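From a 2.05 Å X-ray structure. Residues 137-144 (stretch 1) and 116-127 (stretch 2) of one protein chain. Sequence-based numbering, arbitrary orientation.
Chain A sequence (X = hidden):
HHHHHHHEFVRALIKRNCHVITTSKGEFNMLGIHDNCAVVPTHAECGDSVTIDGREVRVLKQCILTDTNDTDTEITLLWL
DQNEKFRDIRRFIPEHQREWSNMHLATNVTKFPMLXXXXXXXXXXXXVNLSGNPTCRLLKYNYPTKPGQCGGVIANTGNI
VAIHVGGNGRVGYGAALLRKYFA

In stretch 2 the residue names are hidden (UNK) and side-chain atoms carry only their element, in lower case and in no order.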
ATOM      1  N   ARG A 137       6.155 -11.670  -3.885  1.00 20.61           N
ATOM      2  CA  ARG A 137       6.027 -11.327  -2.467  1.00 22.50           C
ATOM      3  C   ARG A 137       4.620 -10.857  -2.106  1.00 21.42           C
ATOM      4  O   ARG A 137       4.443  -9.950  -1.288  1.00 20.99           O
ATOM      5  CB  ARG A 137       7.058 -10.273  -2.070  1.00 19.11           C
ATOM      6  CG  ARG A 137       8.516 -10.712  -2.314  1.00 22.63           C
ATOM      7  CD  ARG A 137       9.507  -9.636  -1.902  1.00 26.75           C
ATOM      8  NE  ARG A 137      10.885 -10.098  -2.034  1.00 29.01           N
ATOM      9  CZ  ARG A 137      11.956  -9.310  -2.030  1.00 31.07           C
ATOM     10  NH1 ARG A 137      11.823  -7.998  -1.882  1.00 22.91           N
ATOM     11  NH2 ARG A 137      13.165  -9.842  -2.189  1.00 32.76           N
ATOM     12  N   LEU A 138       3.610 -11.481  -2.703  1.00 22.61           N
ATOM     13  CA  LEU A 138       2.223 -11.143  -2.406  1.00 21.30           C
ATOM     14  C   LEU A 138       1.730 -11.904  -1.184  1.00 21.67           C
ATOM     15  O   LEU A 138       2.109 -13.059  -0.965  1.00 20.80           O
ATOM     16  CB  LEU A 138       1.323 -11.461  -3.598  1.00 16.52           C
ATOM     17  CG  LEU A 138       1.493 -10.505  -4.776  1.00 23.01           C
ATOM     18  CD1 LEU A 138       0.699 -11.049  -5.954  1.00 18.96           C
ATOM     19  CD2 LEU A 138       1.034  -9.102  -4.375  1.00 21.55           C
ATOM     20  N   LEU A 139       0.890 -11.239  -0.388  1.00 19.37           N
ATOM     21  CA  LEU A 139       0.092 -11.865   0.658  1.00 18.22           C
ATOM     22  C   LEU A 139      -1.351 -11.945   0.150  1.00 17.56           C
ATOM     23  O   LEU A 139      -1.820 -11.024  -0.525  1.00 21.79           O
ATOM     24  CB  LEU A 139       0.168 -11.062   1.964  1.00 20.74           C
ATOM     25  CG  LEU A 139       1.558 -10.628   2.453  1.00 18.55           C
ATOM     26  CD1 LEU A 139       1.483  -9.785   3.737  1.00 17.48           C
ATOM     27  CD2 LEU A 139       2.439 -11.853   2.632  1.00 19.80           C
ATOM     28  N   LYS A 140      -2.043 -13.056   0.430  1.00 18.63           N
ATOM     29  CA  LYS A 140      -3.390 -13.257  -0.095  1.00 16.96           C
ATOM     30  C   LYS A 140      -4.404 -13.322   1.039  1.00 19.86           C
ATOM     31  O   LYS A 140      -4.116 -13.850   2.118  1.00 20.89           O
ATOM     32  CB  LYS A 140      -3.483 -14.534  -0.947  1.00 24.33           C
ATOM     33  CG  LYS A 140      -4.824 -14.675  -1.711  1.00 24.64           C
ATOM     34  CD  LYS A 140      -5.621 -15.919  -1.351  1.00 23.87           C
ATOM     35  CE  LYS A 140      -5.341 -16.429   0.033  1.00 31.78           C
ATOM     36  NZ  LYS A 140      -5.889 -17.804   0.251  1.00 25.28           N
ATOM     37  N   TYR A 141      -5.598 -12.762   0.794  1.00 17.33           N
ATOM     38  CA  TYR A 141      -6.676 -12.825   1.770  1.00 19.88           C
ATOM     39  C   TYR A 141      -7.968 -13.215   1.062  1.00 22.72           C
ATOM     40  O   TYR A 141      -8.223 -12.787  -0.071  1.00 20.97           O
ATOM     41  CB  TYR A 141      -6.848 -11.487   2.547  1.00 18.07           C
ATOM     42  CG  TYR A 141      -6.266 -10.274   1.831  1.00 17.03           C
ATOM     43  CD1 TYR A 141      -7.081  -9.358   1.180  1.00 17.55           C
ATOM     44  CD2 TYR A 141      -4.897 -10.059   1.806  1.00 16.18           C
ATOM     45  CE1 TYR A 141      -6.536  -8.255   0.513  1.00 16.55           C
ATOM     46  CE2 TYR A 141      -4.348  -8.980   1.140  1.00 16.95           C
ATOM     47  CZ  TYR A 141      -5.168  -8.083   0.498  1.00 16.05           C
ATOM     48  OH  TYR A 141      -4.615  -7.006  -0.150  1.00 17.57           O
ATOM     49  N   ASN A 142      -8.768 -14.051   1.728  1.00 21.51           N
ATOM     50  CA  ASN A 142     -10.045 -14.519   1.179  1.00 21.34           C
ATOM     51  C   ASN A 142     -11.120 -13.471   1.457  1.00 20.84           C
ATOM     52  O   ASN A 142     -11.967 -13.617   2.336  1.00 25.68           O
ATOM     53  CB  ASN A 142     -10.423 -15.874   1.769  1.00 19.03           C
ATOM     54  CG  ASN A 142      -9.398 -16.957   1.447  1.00 25.95           C
ATOM     55  OD1 ASN A 142      -8.881 -17.024   0.329  1.00 29.58           O
ATOM     56  ND2 ASN A 142      -9.095 -17.803   2.423  1.00 29.61           N
ATOM     57  N   TYR A 143     -11.056 -12.378   0.695  1.00 19.47           N
ATOM     58  CA  TYR A 143     -12.033 -11.311   0.782  1.00 22.22           C
ATOM     59  C   TYR A 143     -12.234 -10.738  -0.615  1.00 21.59           C
ATOM     60  O   TYR A 143     -11.251 -10.551  -1.342  1.00 21.16           O
ATOM     61  CB  TYR A 143     -11.579 -10.213   1.752  1.00 21.66           C
ATOM     62  CG  TYR A 143     -12.595  -9.115   1.916  1.00 21.24           C
ATOM     63  CD1 TYR A 143     -13.563  -9.168   2.918  1.00 24.05           C
ATOM     64  CD2 TYR A 143     -12.608  -8.039   1.049  1.00 20.81           C
ATOM     65  CE1 TYR A 143     -14.506  -8.156   3.053  1.00 27.71           C
ATOM     66  CE2 TYR A 143     -13.548  -7.034   1.161  1.00 25.80           C
ATOM     67  CZ  TYR A 143     -14.494  -7.090   2.164  1.00 31.00           C
ATOM     68  OH  TYR A 143     -15.412  -6.065   2.264  1.00 32.65           O
ATOM     69  N   PRO A 144     -13.504 -10.449  -1.030  1.00 25.05           N
ATOM     70  CA  PRO A 144     -13.744  -9.962  -2.411  1.00 23.65           C
ATOM     71  C   PRO A 144     -13.487  -8.468  -2.560  1.00 25.25           C
ATOM     72  O   PRO A 144     -14.392  -7.636  -2.711  1.00 25.47           O
ATOM     73  CB  PRO A 144     -15.213 -10.346  -2.645  1.00 26.63           C
ATOM     74  CG  PRO A 144     -15.832 -10.315  -1.263  1.00 23.54           C
ATOM     75  CD  PRO A 144     -14.754 -10.815  -0.336  1.00 25.32           C
ATOM     76  N   UNK A 116     -13.010   0.592   6.524  1.00 22.16           N
ATOM     77  CA  UNK A 116     -12.269  -0.415   7.267  1.00 23.89           C
ATOM     78  C   UNK A 116     -13.086  -1.690   7.218  1.00 27.12           C
ATOM     79  O   UNK A 116     -14.252  -1.694   7.628  1.00 23.98           O
ATOM     80  c   UNK A 116     -11.251  -1.064   9.512  1.00 28.82           C
ATOM     81  o   UNK A 116     -10.209  -0.725  10.092  1.00 33.75           O
ATOM     82  o   UNK A 116     -11.672  -2.239   9.548  1.00 28.72           O
ATOM     83  c   UNK A 116     -12.021   0.003   8.719  1.00 26.15           C
ATOM     84  N   UNK A 117     -12.492  -2.766   6.712  1.00 21.32           N
ATOM     85  CA  UNK A 117     -13.188  -4.042   6.639  1.00 24.88           C
ATOM     86  C   UNK A 117     -12.226  -5.130   7.099  1.00 26.89           C
ATOM     87  O   UNK A 117     -11.009  -5.029   6.904  1.00 21.71           O
ATOM     88  c   UNK A 117     -13.724  -4.313   5.209  1.00 23.30           C
ATOM     89  c   UNK A 117     -12.577  -4.471   4.228  1.00 24.03           C
ATOM     90  c   UNK A 117     -14.608  -5.523   5.197  1.00 30.63           C
ATOM     91  N   UNK A 118     -12.765  -6.164   7.739  1.00 24.36           N
ATOM     92  CA  UNK A 118     -11.917  -7.276   8.161  1.00 27.18           C
ATOM     93  C   UNK A 118     -11.712  -8.226   6.987  1.00 23.69           C
ATOM     94  O   UNK A 118     -12.677  -8.793   6.463  1.00 25.11           O
ATOM     95  c   UNK A 118     -12.515  -8.019   9.354  1.00 29.39           C
ATOM     96  o   UNK A 118     -12.902  -9.111  11.844  1.00 46.21           O
ATOM     97  o   UNK A 118     -11.238 -10.574  11.706  1.00 42.31           O
ATOM     98  c   UNK A 118     -11.537  -9.083   9.888  1.00 36.37           C
ATOM     99  c   UNK A 118     -11.923  -9.629  11.246  1.00 46.44           C
ATOM    100  N   UNK A 119     -10.459  -8.399   6.550  1.00 22.16           N
ATOM    101  CA  UNK A 119     -10.210  -9.391   5.498  1.00 20.07           C
ATOM    102  C   UNK A 119      -9.842 -10.749   6.073  1.00 25.45           C
ATOM    103  O   UNK A 119      -9.759 -11.730   5.321  1.00 24.61           O
ATOM    104  c   UNK A 119      -9.118  -8.930   4.514  1.00 21.12           C
ATOM    105  c   UNK A 119      -7.763  -8.837   5.215  1.00 21.39           C
ATOM    106  c   UNK A 119      -9.505  -7.579   3.897  1.00 20.28           C
ATOM    107  N   UNK A 120      -9.629 -10.844   7.384  1.00 23.87           N
ATOM    108  CA  UNK A 120      -9.346 -12.125   7.991  1.00 23.33           C
ATOM    109  C   UNK A 120      -7.878 -12.489   7.959  1.00 21.41           C
ATOM    110  O   UNK A 120      -7.008 -11.635   8.166  1.00 21.53           O
ATOM    111  N   UNK A 121      -7.592 -13.757   7.696  1.00 21.17           N
ATOM    112  CA  UNK A 121      -6.221 -14.247   7.703  1.00 23.03           C
ATOM    113  C   UNK A 121      -5.512 -13.860   6.414  1.00 25.99           C
ATOM    114  O   UNK A 121      -6.089 -13.915   5.321  1.00 22.91           O
ATOM    115  c   UNK A 121      -6.194 -15.768   7.879  1.00 26.95           C
ATOM    116  o   UNK A 121      -6.754 -16.100   9.147  1.00 26.05           O
ATOM    117  c   UNK A 121      -4.767 -16.311   7.810  1.00 25.89           C
ATOM    118  N   UNK A 122      -4.259 -13.444   6.556  1.00 20.82           N
ATOM    119  CA  UNK A 122      -3.419 -13.038   5.446  1.00 20.71           C
ATOM    120  C   UNK A 122      -2.249 -14.013   5.403  1.00 20.46           C
ATOM    121  O   UNK A 122      -1.548 -14.184   6.408  1.00 24.77           O
ATOM    122  c   UNK A 122      -1.878 -11.228   4.598  1.00 19.24           C
ATOM    123  c   UNK A 122      -2.945 -11.583   5.615  1.00 20.59           C
ATOM    124  c   UNK A 122      -4.137 -10.599   5.594  1.00 20.55           C
ATOM    125  N   UNK A 123      -2.031 -14.641   4.252  1.00 23.88           N
ATOM    126  CA  UNK A 123      -1.008 -15.680   4.140  1.00 23.67           C
ATOM    127  C   UNK A 123      -0.007 -15.341   3.045  1.00 21.83           C
ATOM    128  O   UNK A 123      -0.401 -14.886   1.959  1.00 22.05           O
ATOM    129  c   UNK A 123      -2.190 -17.109   2.443  1.00 29.22           C
ATOM    130  c   UNK A 123      -2.790 -18.445   2.029  1.00 31.52           C
ATOM    131  c   UNK A 123      -2.692 -17.395   4.910  1.00 29.39           C
ATOM    132  c   UNK A 123      -1.631 -17.063   3.868  1.00 23.72           C
ATOM    133  N   UNK A 124       1.288 -15.576   3.263  1.00 23.80           N
ATOM    134  CA  UNK A 124       2.246 -15.411   2.168  1.00 22.96           C
ATOM    135  C   UNK A 124       1.865 -16.334   1.026  1.00 25.85           C
ATOM    136  O   UNK A 124       1.541 -17.504   1.232  1.00 23.06           O
ATOM    137  c   UNK A 124       1.960 -15.908   4.531  1.00 26.36           C
ATOM    138  c   UNK A 124       3.591 -15.798   2.799  1.00 24.38           C
ATOM    139  c   UNK A 124       3.402 -15.485   4.263  1.00 24.93           C
ATOM    140  N   UNK A 125       1.868 -15.788  -0.180  1.00 24.39           N
ATOM    141  CA  UNK A 125       1.344 -16.523  -1.314  1.00 24.97           C
ATOM    142  C   UNK A 125       2.297 -16.587  -2.494  1.00 24.72           C
ATOM    143  O   UNK A 125       2.073 -17.393  -3.402  1.00 29.96           O
ATOM    144  c   UNK A 125      -2.255 -18.406  -4.457  1.00 27.73           C
ATOM    145  o   UNK A 125      -2.972 -19.179  -5.345  1.00 24.87           O
ATOM    146  c   UNK A 125      -2.160 -18.763  -3.122  1.00 23.70           C
ATOM    147  c   UNK A 125       0.001 -15.915  -1.754  1.00 26.23           C
ATOM    148  c   UNK A 125      -0.918 -16.466  -4.043  1.00 25.94           C
ATOM    149  c   UNK A 125      -1.423 -17.953  -2.247  1.00 26.17           C
ATOM    150  c   UNK A 125      -0.792 -16.799  -2.701  1.00 26.76           C
ATOM    151  c   UNK A 125      -1.641 -17.260  -4.920  1.00 22.14           C
ATOM    152  N   UNK A 126       3.354 -15.792  -2.514  1.00 27.06           N
ATOM    153  CA  UNK A 126       4.331 -15.917  -3.568  1.00 26.06           C
ATOM    154  C   UNK A 126       4.059 -15.022  -4.754  1.00 29.82           C
ATOM    155  O   UNK A 126       3.586 -13.888  -4.604  1.00 28.92           O
ATOM    156  N   UNK A 127       4.350 -15.539  -5.941  1.00 23.84           N
ATOM    157  CA  UNK A 127       4.291 -14.785  -7.181  1.00 28.50           C
ATOM    158  C   UNK A 127       3.013 -15.109  -7.947  1.00 29.39           C
ATOM    159  O   UNK A 127       2.614 -16.270  -8.062  1.00 29.66           O
ATOM    160  c   UNK A 127       5.520 -15.092  -8.037  1.00 27.13           C
ATOM    161  c   UNK A 127       6.959 -14.490 -10.024  1.00 37.41           C
ATOM    162  c   UNK A 127       5.600 -14.334  -9.347  1.00 34.61           C
ATOM    163  o   UNK A 127       7.016 -14.434 -11.269  1.00 40.35           O
ATOM    164  o   UNK A 127       7.965 -14.668  -9.303  1.00 42.23           O
TER
HETATM  165  O   HOH W   1      -8.613 -14.167   4.631  1.00 24.61           O

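Position 116 carries two side-chain carbons, the second bearing two oxygens, and lies out of reach of stretch 1; it is Asp 116. Position 117 has one carbon bearing two more, and one branch lies 3.1 Å from Tyr 143 OH; this is Val 117, the branch being CG2. At 118, three carbons end in a pair of oxygens, which identifies Glu 118; its CA-to-CB bond points away from stretch 1, and its backbone O lies 3.7 Å from Tyr 143 CD1. Position 119 again has a carbon bearing two carbons. Its CB is 3.9 Å from Tyr 143 CB, and one branch is 3.9 Å from Tyr 141 CB, so this is Val 119, packed against both tyrosines, that branch being CG2.

Position 120 has no side-chain atoms. Its phi/psi of 86/-140 would jam a CB against the preceding carbonyl O, as expected of Gly 120. At 121, one carbon bears an oxygen and a carbon, giving Thr 121; its CG2 comes no nearer to stretch 1 than 6.2 Å, at Lys 140 O. Position 122 has, for the third time, a carbon bearing two carbons, one 3.3 Å from Leu 139 CB and the other 3.9 Å from Tyr 141 CD2: Val 122, with CG1 and CG2 respectively.

Position 123 has four carbons, forked at the first with one arm two carbons long, hence Ile 123; its CD1 reaches to 3.6 Å from Lys 140 NZ. At 124, three carbons close a ring onto the backbone N, defining Pro 124, whose CG lies 4.1 Å from Leu 139 CD2. Position 125 has one carbon followed by a six-carbon ring bearing an oxygen: Tyr 125, with CB 3.8 Å from Lys 140 CB. Position 126 lacks a side chain, suiting Gly 126. Position 127 has three carbons, the third bearing two oxygens, and is Glu 127; its CA-to-CB bond points away.

The strands pair antiparallel. Lys 140 N donates to Ile 123 O (2.9 Å) and Ile 123 N to Lys 140 O (3.1 Å). Beyond a bulge between Leu 138 and Leu 139, Leu 138 N donates to Gly 126 O (3.1 Å), while Leu 138 O accepts from Tyr 125 N (2.8 Å). Toward Asn 142 a water accepts from Asn 142 N (2.9 Å) and donates to Val 119 O (2.8 Å) and Thr 121 O (2.6 Å). Leu 139, Tyr 141, Val 122 and Pro 124 share one face, where apolar packing supplements the backbone bonds.

Stretch 2 (116-127) DVEVGTVIPYGE
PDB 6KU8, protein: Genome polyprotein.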